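Side-chain contacts in cytokinesis protein 2 (Saccharomyces cerevisiae, PDB 4WPE), which mediates the cytoskeletal rearrangements of cytokinesis and binds phospholipid and actin filaments, represented here by its dimeric F-BAR domain: residues Y9-E12 against A13-D17; Q231-L234 against Q235-A238; T256-L259 against N260-A264; A265-I268 against S269-S272. One frame throughout, in Å; residues are numbered along the deposited sequence.

Contact 1. Residues Y9-E12 against A13-D17; sequences YSYE and ACFWD
Ser10 and Cys14 join the two segments through the backbone: Cys14 N donates to Ser10 O over 3.3 Å, a bent bond (138° at the hydrogen) that closes one turn of the short, weakly bonded helix 11-14. One residue further on, a water takes the place of the direct link, donating to Tyr11 O and accepting from Phe15 N, which lies 3.0 Å from its oxygen. Beyond this the chain leaves the helix, and a side chain closes the next step: Trp16 NE1 gives its hydrogen to Glu12 O, 2.8 Å away, from above the carbonyl plane. With CG anti to the carbonyl carbon of Trp16 (chi1 -63°), the indole swings back to the helix end and presents its N-H edge to Glu12. This turn is part of the N-terminal lead-in to the F-BAR helical bundle. Its Tyr11 and Phe15 side chains lie against Leu26 of helix 21-35, while Trp16 meets Trp212 of helix 170-259 edge to face. Tyr11 and Phe15 run side by side in the same direction, their ring planes at 76° and Tyr11 CD2 4.1 Å from Phe15 CE2. The rim of the Phe15 ring also reaches the preceding backbone, CD2 coming 3.2 Å from Tyr11 O near the ring plane. On another side of the turn, Cys14 SG sits 4.1 Å from Tyr9 CD1, an oblique sulfur-aromatic contact. Ser10 OG touches the methyl group of Ala13, and Phe15 packs on Asn275 of the second subunit.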
loop_
_atom_site.group_PDB
_atom_site.type_symbol
_atom_site.label_atom_id
_atom_site.label_comp_id
_atom_site.label_asym_id
_atom_site.label_seq_id
_atom_site.Cartn_x
_atom_site.Cartn_y
_atom_site.Cartn_z
ATOM N N TYR A 9 18.889 -21.234 35.592
ATOM C CA TYR A 9 18.402 -19.874 35.809
ATOM C C TYR A 9 16.916 -19.638 35.512
ATOM O O TYR A 9 16.449 -19.853 34.391
ATOM C CB TYR A 9 19.229 -18.903 34.962
ATOM C CG TYR A 9 20.721 -19.038 35.169
ATOM C CD1 TYR A 9 21.401 -18.215 36.058
ATOM C CD2 TYR A 9 21.446 -20.006 34.487
ATOM C CE1 TYR A 9 22.765 -18.349 36.250
ATOM C CE2 TYR A 9 22.801 -20.152 34.674
ATOM C CZ TYR A 9 23.458 -19.324 35.552
ATOM O OH TYR A 9 24.814 -19.483 35.721
ATOM N N SER A 10 16.190 -19.146 36.517
ATOM C CA SER A 10 14.774 -18.786 36.368
ATOM C C SER A 10 14.338 -17.714 37.382
ATOM O O SER A 10 15.154 -17.201 38.150
ATOM C CB SER A 10 13.886 -20.023 36.511
ATOM O OG SER A 10 14.040 -20.617 37.787
ATOM N N TYR A 11 13.050 -17.375 37.380
ATOM C CA TYR A 11 12.535 -16.326 38.265
ATOM C C TYR A 11 12.444 -16.787 39.719
ATOM O O TYR A 11 12.684 -16.007 40.640
ATOM C CB TYR A 11 11.152 -15.847 37.808
ATOM C CG TYR A 11 11.141 -14.915 36.614
ATOM C CD1 TYR A 11 10.019 -14.143 36.328
ATOM C CD2 TYR A 11 12.237 -14.811 35.768
ATOM C CE1 TYR A 11 9.990 -13.293 35.236
ATOM C CE2 TYR A 11 12.217 -13.962 34.674
ATOM C CZ TYR A 11 11.091 -13.206 34.413
ATOM O OH TYR A 11 11.066 -12.363 33.327
ATOM N N GLU A 12 12.076 -18.047 39.922
ATOM C CA GLU A 12 11.888 -18.569 41.269
ATOM C C GLU A 12 13.203 -19.030 41.876
ATOM O O GLU A 12 13.278 -19.336 43.065
ATOM C CB GLU A 12 10.895 -19.729 41.264
ATOM C CG GLU A 12 11.408 -20.973 40.570
ATOM C CD GLU A 12 10.696 -22.225 41.039
ATOM O OE1 GLU A 12 10.571 -23.173 40.237
ATOM O OE2 GLU A 12 10.267 -22.258 42.213
ATOM N N ALA A 13 14.239 -19.079 41.049
ATOM C CA ALA A 13 15.527 -19.593 41.487
ATOM C C ALA A 13 16.485 -18.479 41.900
ATOM O O ALA A 13 17.228 -18.623 42.867
ATOM C CB ALA A 13 16.151 -20.439 40.384
ATOM N N CYS A 14 16.445 -17.361 41.182
ATOM C CA CYS A 14 17.527 -16.385 41.247
ATOM C C CYS A 14 17.187 -15.042 41.892
ATOM O O CYS A 14 18.009 -14.126 41.871
ATOM C CB CYS A 14 18.050 -16.124 39.836
ATOM S SG CYS A 14 18.639 -17.605 39.000
ATOM N N PHE A 15 15.999 -14.909 42.470
ATOM C CA PHE A 15 15.604 -13.611 43.008
ATOM C C PHE A 15 15.270 -13.653 44.493
ATOM O O PHE A 15 14.211 -13.192 44.918
ATOM C CB PHE A 15 14.427 -13.056 42.208
ATOM C CG PHE A 15 14.775 -12.746 40.782
ATOM C CD1 PHE A 15 15.218 -11.484 40.424
ATOM C CD2 PHE A 15 14.688 -13.722 39.806
ATOM C CE1 PHE A 15 15.551 -11.197 39.117
ATOM C CE2 PHE A 15 15.019 -13.441 38.495
ATOM C CZ PHE A 15 15.451 -12.177 38.151
ATOM N N TRP A 16 16.199 -14.190 45.278
ATOM C CA TRP A 16 16.048 -14.256 46.726
ATOM C C TRP A 16 17.003 -13.286 47.427
ATOM O O TRP A 16 18.184 -13.586 47.605
ATOM C CB TRP A 16 16.298 -15.679 47.225
ATOM C CG TRP A 16 15.335 -16.709 46.710
ATOM C CD1 TRP A 16 15.505 -17.522 45.625
ATOM C CD2 TRP A 16 14.067 -17.057 47.272
ATOM N NE1 TRP A 16 14.417 -18.346 45.472
ATOM C CE2 TRP A 16 13.513 -18.079 46.479
ATOM C CE3 TRP A 16 13.334 -16.598 48.375
ATOM C CZ2 TRP A 16 12.273 -18.655 46.741
ATOM C CZ3 TRP A 16 12.099 -17.167 48.640
ATOM C CH2 TRP A 16 11.581 -18.185 47.826
ATOM N N ASP A 17 16.484 -12.127 47.822
ATOM C CA ASP A 17 17.274 -11.128 48.537
ATOM C C ASP A 17 16.683 -10.871 49.922
ATOM O O ASP A 17 15.462 -10.903 50.089
ATOM C CB ASP A 17 17.345 -9.822 47.738
HETATM O O HOH W 1 13.477 -16.198 43.327
#

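Contact 2. Residues Q231-L234 against Q235-A238; sequences QSKL and QQFA
Lys233 and Gln236 make the polar side-chain link on this turn of helix 170-259, one of the long helices of the F-BAR bundle. Lys233 NZ donates to Gln236 OE1 over 2.9 Å, approaching from the side of the carbonyl (116° at the oxygen) and tilted only slightly from the amide plane. The lysine leaves the backbone with CG anti to its carbonyl carbon and then bends at chi2 (-38°), which brings its end round to the glutamine, itself extended beyond CG; the two chains pass across each other at a slant. Both residues are partly exposed, although Lys233 also packs on Thr111 of helix 76-162 and Gln236 on Ile107. A leucine in place of Gln236 would probably leave the lysine ammonium with its weak bond to Gln106 O but without this carbonyl partner, and less firmly placed. The closely packed side of the turn carries Leu234, Phe237 and Ala238, all buried. Leu234 O accepts from Ala238 N at 2.9 Å and lies near the plane of the Phe237 ring, at its edge. That ring, its CG anti to the backbone N, extends away from the preceding turn, to meet Leu103 of helix 76-162 and Leu255 of the second subunit. Leu234 packs on Phe44 of helix 37-71 and on Leu259 of the second subunit. Along the backbone, Phe237 N donates to Lys233 O. Ser232 O takes a nearly straight bond from Gln236 N, 3.1 Å long with 176° at the hydrogen, while Gln235 N reaches the same oxygen in a weak bond of 3.3 Å.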
loop_
_atom_site.group_PDB
_atom_site.type_symbol
_atom_site.label_atom_id
_atom_site.label_comp_id
_atom_site.label_asym_id
_atom_site.label_seq_id
_atom_site.Cartn_x
_atom_site.Cartn_y
_atom_site.Cartn_z
ATOM N N GLN A 231 5.104 -13.277 20.306
ATOM C CA GLN A 231 5.926 -13.997 19.342
ATOM C C GLN A 231 5.062 -14.635 18.253
ATOM O O GLN A 231 5.386 -14.546 17.072
ATOM C CB GLN A 231 6.767 -15.058 20.054
ATOM C CG GLN A 231 7.915 -15.613 19.231
ATOM C CD GLN A 231 8.840 -16.486 20.057
ATOM O OE1 GLN A 231 8.697 -16.579 21.275
ATOM N NE2 GLN A 231 9.794 -17.132 19.396
ATOM N N SER A 232 3.958 -15.263 18.650
ATOM C CA SER A 232 3.067 -15.914 17.689
ATOM C C SER A 232 2.271 -14.893 16.886
ATOM O O SER A 232 2.014 -15.090 15.698
ATOM C CB SER A 232 2.105 -16.871 18.397
ATOM O OG SER A 232 1.090 -16.158 19.084
ATOM N N LYS A 233 1.878 -13.804 17.542
ATOM C CA LYS A 233 1.102 -12.758 16.886
ATOM C C LYS A 233 1.919 -12.037 15.815
ATOM O O LYS A 233 1.364 -11.511 14.853
ATOM C CB LYS A 233 0.581 -11.751 17.912
ATOM C CG LYS A 233 -0.665 -12.211 18.639
ATOM C CD LYS A 233 -1.601 -12.953 17.702
ATOM C CE LYS A 233 -2.816 -13.476 18.441
ATOM N NZ LYS A 233 -3.693 -14.289 17.555
ATOM N N LEU A 234 3.236 -12.019 15.979
ATOM C CA LEU A 234 4.100 -11.349 15.018
ATOM C C LEU A 234 4.370 -12.211 13.786
ATOM O O LEU A 234 4.694 -11.683 12.721
ATOM C CB LEU A 234 5.418 -10.937 15.677
ATOM C CG LEU A 234 5.326 -9.656 16.514
ATOM C CD1 LEU A 234 6.656 -9.329 17.181
ATOM C CD2 LEU A 234 4.859 -8.493 15.651
ATOM N N GLN A 235 4.244 -13.530 13.917
ATOM C CA GLN A 235 4.366 -14.382 12.738
ATOM C C GLN A 235 3.055 -14.297 11.970
ATOM O O GLN A 235 3.051 -14.113 10.756
ATOM C CB GLN A 235 4.698 -15.834 13.110
ATOM C CG GLN A 235 5.816 -16.501 12.268
ATOM C CD GLN A 235 5.497 -16.704 10.779
ATOM O OE1 GLN A 235 4.542 -16.156 10.244
ATOM N NE2 GLN A 235 6.318 -17.508 10.110
ATOM N N GLN A 236 1.941 -14.404 12.689
ATOM C CA GLN A 236 0.620 -14.238 12.084
ATOM C C GLN A 236 0.559 -12.937 11.294
ATOM O O GLN A 236 -0.084 -12.856 10.248
ATOM C CB GLN A 236 -0.471 -14.258 13.149
ATOM C CG GLN A 236 -0.707 -15.622 13.747
ATOM C CD GLN A 236 -1.618 -15.565 14.951
ATOM O OE1 GLN A 236 -2.588 -14.807 14.974
ATOM N NE2 GLN A 236 -1.311 -16.367 15.960
ATOM N N PHE A 237 1.250 -11.928 11.810
ATOM C CA PHE A 237 1.473 -10.675 11.103
ATOM C C PHE A 237 2.344 -10.891 9.866
ATOM O O PHE A 237 1.965 -10.517 8.755
ATOM C CB PHE A 237 2.115 -9.661 12.053
ATOM C CG PHE A 237 2.646 -8.433 11.375
ATOM C CD1 PHE A 237 1.789 -7.440 10.937
ATOM C CD2 PHE A 237 4.012 -8.256 11.213
ATOM C CE1 PHE A 237 2.284 -6.301 10.323
ATOM C CE2 PHE A 237 4.515 -7.122 10.605
ATOM C CZ PHE A 237 3.649 -6.143 10.158
ATOM N N ALA A 238 3.503 -11.514 10.065
ATOM C CA ALA A 238 4.470 -11.730 8.989
ATOM C C ALA A 238 3.999 -12.754 7.958
ATOM O O ALA A 238 4.546 -12.822 6.860
ATOM C CB ALA A 238 5.813 -12.162 9.568
#

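Contact 3. Residues T256-L259 against N260-A264; sequences TNHL and NSFTA
His258 and Ser261 meet at the C-terminal end of helix 170-259, where this long F-BAR helix gives way to the loop before helix 264-275. Hydrogen bonds form the first group. Asn260 N donates to Thr256 O over 3.2 Å, continuing the helical pattern, but the next link is shorter in sequence: Ser261 N makes a weak bond to His258 O. The Ser261 hydroxyl grips that same carbonyl, OG donating over 2.7 Å from 26° off its plane. This is possible because OG lies between the backbone N and the carbonyl carbon (chi1 73°), turned back toward the helix.

Polar contact across the dimer forms the second group: Gln231 NE2 of the second subunit donates to Leu259 O and Phe262 O, tying the helix end and the loop to the partner.

Aromatic contact forms the third. The rings of His258 and Phe262 meet at a slant, with planes at 43° and centroids 5.5 Å apart; Phe262 CD2 lies over the margin of one imidazole face. Were His258 replaced by an alanine, the Phe262 ring would probably lose its neighbour on this side and be less firmly placed. Lys77 of helix 76-162 touches both side chains, and Phe262 also packs on Ile227 of the second subunit. Within the turn, the Phe262 ring places its edge at the carbonyl already held by Ser261, CD2 lying 3.2 Å from His258 O.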
loop_
_atom_site.group_PDB
_atom_site.type_symbol
_atom_site.label_atom_id
_atom_site.label_comp_id
_atom_site.label_asym_id
_atom_site.label_seq_id
_atom_site.Cartn_x
_atom_site.Cartn_y
_atom_site.Cartn_z
ATOM N N THR A 256 3.476 -9.597 -16.922
ATOM C CA THR A 256 4.708 -9.766 -17.678
ATOM C C THR A 256 4.561 -10.848 -18.755
ATOM O O THR A 256 4.970 -10.646 -19.898
ATOM C CB THR A 256 5.889 -10.119 -16.749
ATOM O OG1 THR A 256 6.221 -8.982 -15.939
ATOM C CG2 THR A 256 7.109 -10.523 -17.560
ATOM N N ASN A 257 3.961 -11.981 -18.387
ATOM C CA ASN A 257 3.838 -13.132 -19.287
ATOM C C ASN A 257 3.040 -12.871 -20.557
ATOM O O ASN A 257 3.241 -13.550 -21.568
ATOM C CB ASN A 257 3.204 -14.327 -18.555
ATOM C CG ASN A 257 4.136 -14.967 -17.558
ATOM O OD1 ASN A 257 5.349 -14.998 -17.760
ATOM N ND2 ASN A 257 3.573 -15.497 -16.475
ATOM N N HIS A 258 2.133 -11.901 -20.486
ATOM C CA HIS A 258 1.233 -11.574 -21.587
ATOM C C HIS A 258 1.658 -10.337 -22.365
ATOM O O HIS A 258 1.256 -10.141 -23.519
ATOM C CB HIS A 258 -0.188 -11.375 -21.062
ATOM C CG HIS A 258 -1.049 -10.549 -21.959
ATOM N ND1 HIS A 258 -1.742 -11.095 -23.025
ATOM C CD2 HIS A 258 -1.377 -9.234 -21.948
ATOM C CE1 HIS A 258 -2.422 -10.156 -23.641
ATOM N NE2 HIS A 258 -2.222 -9.007 -22.998
ATOM N N LEU A 259 2.435 -9.483 -21.707
ATOM C CA LEU A 259 3.076 -8.373 -22.393
ATOM C C LEU A 259 4.100 -8.910 -23.379
ATOM O O LEU A 259 4.393 -8.278 -24.395
ATOM C CB LEU A 259 3.758 -7.419 -21.410
ATOM C CG LEU A 259 2.951 -6.408 -20.603
ATOM C CD1 LEU A 259 3.805 -5.799 -19.497
ATOM C CD2 LEU A 259 2.444 -5.332 -21.545
ATOM N N ASN A 260 4.647 -10.078 -23.059
ATOM C CA ASN A 260 5.631 -10.723 -23.915
ATOM C C ASN A 260 4.996 -11.746 -24.856
ATOM O O ASN A 260 5.699 -12.419 -25.606
ATOM C CB ASN A 260 6.719 -11.400 -23.072
ATOM C CG ASN A 260 7.670 -10.405 -22.419
ATOM O OD1 ASN A 260 7.370 -9.218 -22.299
ATOM N ND2 ASN A 260 8.833 -10.893 -21.996
ATOM N N SER A 261 3.671 -11.860 -24.818
ATOM C CA SER A 261 2.976 -12.852 -25.636
ATOM C C SER A 261 2.638 -12.331 -27.030
ATOM O O SER A 261 2.278 -13.105 -27.920
ATOM C CB SER A 261 1.694 -13.320 -24.945
ATOM O OG SER A 261 0.686 -12.325 -24.996
ATOM N N PHE A 262 2.746 -11.021 -27.221
ATOM C CA PHE A 262 2.407 -10.429 -28.507
ATOM C C PHE A 262 3.338 -9.283 -28.880
ATOM O O PHE A 262 4.028 -8.719 -28.028
ATOM C CB PHE A 262 0.957 -9.938 -28.501
ATOM C CG PHE A 262 0.743 -8.676 -27.710
ATOM C CD1 PHE A 262 0.675 -7.450 -28.346
ATOM C CD2 PHE A 262 0.601 -8.719 -26.335
ATOM C CE1 PHE A 262 0.475 -6.288 -27.625
ATOM C CE2 PHE A 262 0.400 -7.560 -25.609
ATOM C CZ PHE A 262 0.339 -6.342 -26.257
ATOM N N THR A 263 3.352 -8.953 -30.167
ATOM C CA THR A 263 4.105 -7.815 -30.676
ATOM C C THR A 263 3.164 -6.859 -31.401
ATOM O O THR A 263 2.054 -7.238 -31.781
ATOM C CB THR A 263 5.229 -8.248 -31.640
ATOM O OG1 THR A 263 4.657 -8.717 -32.869
ATOM C CG2 THR A 263 6.079 -9.347 -31.023
ATOM N N ALA A 264 3.613 -5.624 -31.600
ATOM C CA ALA A 264 2.811 -4.622 -32.290
ATOM C C ALA A 264 2.527 -5.036 -33.733
ATOM O O ALA A 264 1.524 -4.629 -34.317
ATOM C CB ALA A 264 3.508 -3.273 -32.255
#

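Contact 4. Residues A265-I268 against S269-S272; sequences ADEI and STFS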
loop_
_atom_site.group_PDB
_atom_site.type_symbol
_atom_site.label_atom_id
_atom_site.label_comp_id
_atom_site.label_asym_id
_atom_site.label_seq_id
_atom_site.Cartn_x
_atom_site.Cartn_y
_atom_site.Cartn_z
ATOM N N ALA A 265 3.414 -5.851 -34.298
ATOM C CA ALA A 265 3.247 -6.337 -35.661
ATOM C C ALA A 265 2.035 -7.255 -35.764
ATOM O O ALA A 265 1.386 -7.329 -36.808
ATOM C CB ALA A 265 4.501 -7.060 -36.125
ATOM N N ASP A 266 1.736 -7.952 -34.672
ATOM C CA ASP A 266 0.586 -8.846 -34.627
ATOM C C ASP A 266 -0.712 -8.052 -34.682
ATOM O O ASP A 266 -1.670 -8.454 -35.343
ATOM C CB ASP A 266 0.616 -9.706 -33.362
ATOM C CG ASP A 266 1.868 -10.556 -33.260
ATOM O OD1 ASP A 266 2.483 -10.839 -34.310
ATOM O OD2 ASP A 266 2.229 -10.949 -32.127
ATOM N N GLU A 267 -0.734 -6.923 -33.983
ATOM C CA GLU A 267 -1.934 -6.099 -33.892
ATOM C C GLU A 267 -2.289 -5.479 -35.233
ATOM O O GLU A 267 -3.463 -5.342 -35.574
ATOM C CB GLU A 267 -1.750 -5.008 -32.838
ATOM C CG GLU A 267 -1.570 -5.544 -31.428
ATOM C CD GLU A 267 -2.789 -6.301 -30.927
ATOM O OE1 GLU A 267 -3.600 -5.700 -30.192
ATOM O OE2 GLU A 267 -2.936 -7.497 -31.264
ATOM N N ILE A 268 -1.266 -5.110 -35.993
ATOM C CA ILE A 268 -1.468 -4.514 -37.305
ATOM C C ILE A 268 -1.943 -5.570 -38.301
ATOM O O ILE A 268 -2.836 -5.312 -39.110
ATOM C CB ILE A 268 -0.179 -3.840 -37.807
ATOM C CG1 ILE A 268 0.102 -2.585 -36.980
ATOM C CG2 ILE A 268 -0.295 -3.475 -39.279
ATOM C CD1 ILE A 268 1.524 -2.096 -37.073
ATOM N N SER A 269 -1.357 -6.762 -38.223
ATOM C CA SER A 269 -1.734 -7.867 -39.102
ATOM C C SER A 269 -3.203 -8.249 -38.948
ATOM O O SER A 269 -3.939 -8.356 -39.930
ATOM C CB SER A 269 -0.862 -9.092 -38.829
ATOM O OG SER A 269 -1.571 -10.288 -39.115
ATOM N N THR A 270 -3.625 -8.454 -37.708
ATOM C CA THR A 270 -4.981 -8.906 -37.437
ATOM C C THR A 270 -6.022 -7.830 -37.739
ATOM O O THR A 270 -7.075 -8.131 -38.292
ATOM C CB THR A 270 -5.130 -9.366 -35.976
ATOM O OG1 THR A 270 -4.595 -8.365 -35.100
ATOM C CG2 THR A 270 -4.381 -10.671 -35.757
ATOM N N PHE A 271 -5.726 -6.583 -37.384
ATOM C CA PHE A 271 -6.655 -5.480 -37.628
ATOM C C PHE A 271 -6.942 -5.323 -39.117
ATOM O O PHE A 271 -8.080 -5.084 -39.516
ATOM C CB PHE A 271 -6.102 -4.169 -37.060
ATOM C CG PHE A 271 -7.062 -3.010 -37.156
ATOM C CD1 PHE A 271 -7.907 -2.706 -36.101
ATOM C CD2 PHE A 271 -7.108 -2.219 -38.294
ATOM C CE1 PHE A 271 -8.788 -1.642 -36.184
ATOM C CE2 PHE A 271 -7.986 -1.154 -38.382
ATOM C CZ PHE A 271 -8.827 -0.865 -37.325
ATOM N N SER A 272 -5.903 -5.457 -39.933
ATOM C CA SER A 272 -6.041 -5.318 -41.377
ATOM C C SER A 272 -6.839 -6.482 -41.956
ATOM O O SER A 272 -7.533 -6.334 -42.963
ATOM C CB SER A 272 -4.665 -5.234 -42.039
ATOM O OG SER A 272 -3.917 -4.148 -41.518
#
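Thr270 OG1 stands between its own backbone N and carbonyl carbon (chi1 49°), and Ser272 OG lies anti to its carbonyl carbon (chi1 -58°); these two settings turn both hydroxyls back onto the preceding turn of helix 264-275. Thr270 OG1 donates to Asp266 O over 2.9 Å, while Thr270 N reaches the same oxygen at 3.1 Å from the opposite face of the carbonyl plane. Ser272 repeats the arrangement: Ser272 OG donates to Ile268 O over 2.9 Å and Ser272 N to Ile268 O over 3.2 Å, again from opposite faces. Each of these two carbonyls is therefore held by a hydroxyl as well as by the usual helical N-H. The neighbouring steps are plain alpha-helical bonds, Ser269 N to Ala265 O and Phe271 N to Glu267 O. The methyl of Thr270 also rests near Asp266 O, with CG2 3.5 Å away. Phe271 CB touches Glu267 O at 3.2 Å, but its ring points onward, away from the first turn. At the start of the helix, Asp266 OD2 accepts from the backbone N of Thr263, the N-cap residue, which is the side-chain-to-N-H half of a capping box. Thr270 OG1 has a second partner in Tyr75 OH, and Glu267 OE1 accepts from Leu78 N at the start of helix 76-162. Phe271 meets Tyr75 edge to face and stacks with His29 in helix 21-35 of the second subunit, while Ile268 packs on Tyr11 in that subunit's helix 11-14.

Overall arrangement
Contacts 1 to 4 follow one another along the chain. Contact 1 lies in the N-terminal turn, contact 2 on helix 170-259, contact 3 at that helix's end and contact 4 on helix 264-275. Contacts 1 and 4 are far apart within one chain, their centres about 81 Å from each other, yet the dimer joins these regions: Tyr11 and Phe15 of one subunit pack against the Ile268-Ser272 region of the other. Contacts 2 and 3, about 39 Å apart between centres, likewise meet across subunits through Leu234 and Leu259. Contacts 3 and 4 touch within the chain, Phe262 on Glu267. The C-terminal part of each F-BAR chain thus embraces its partner.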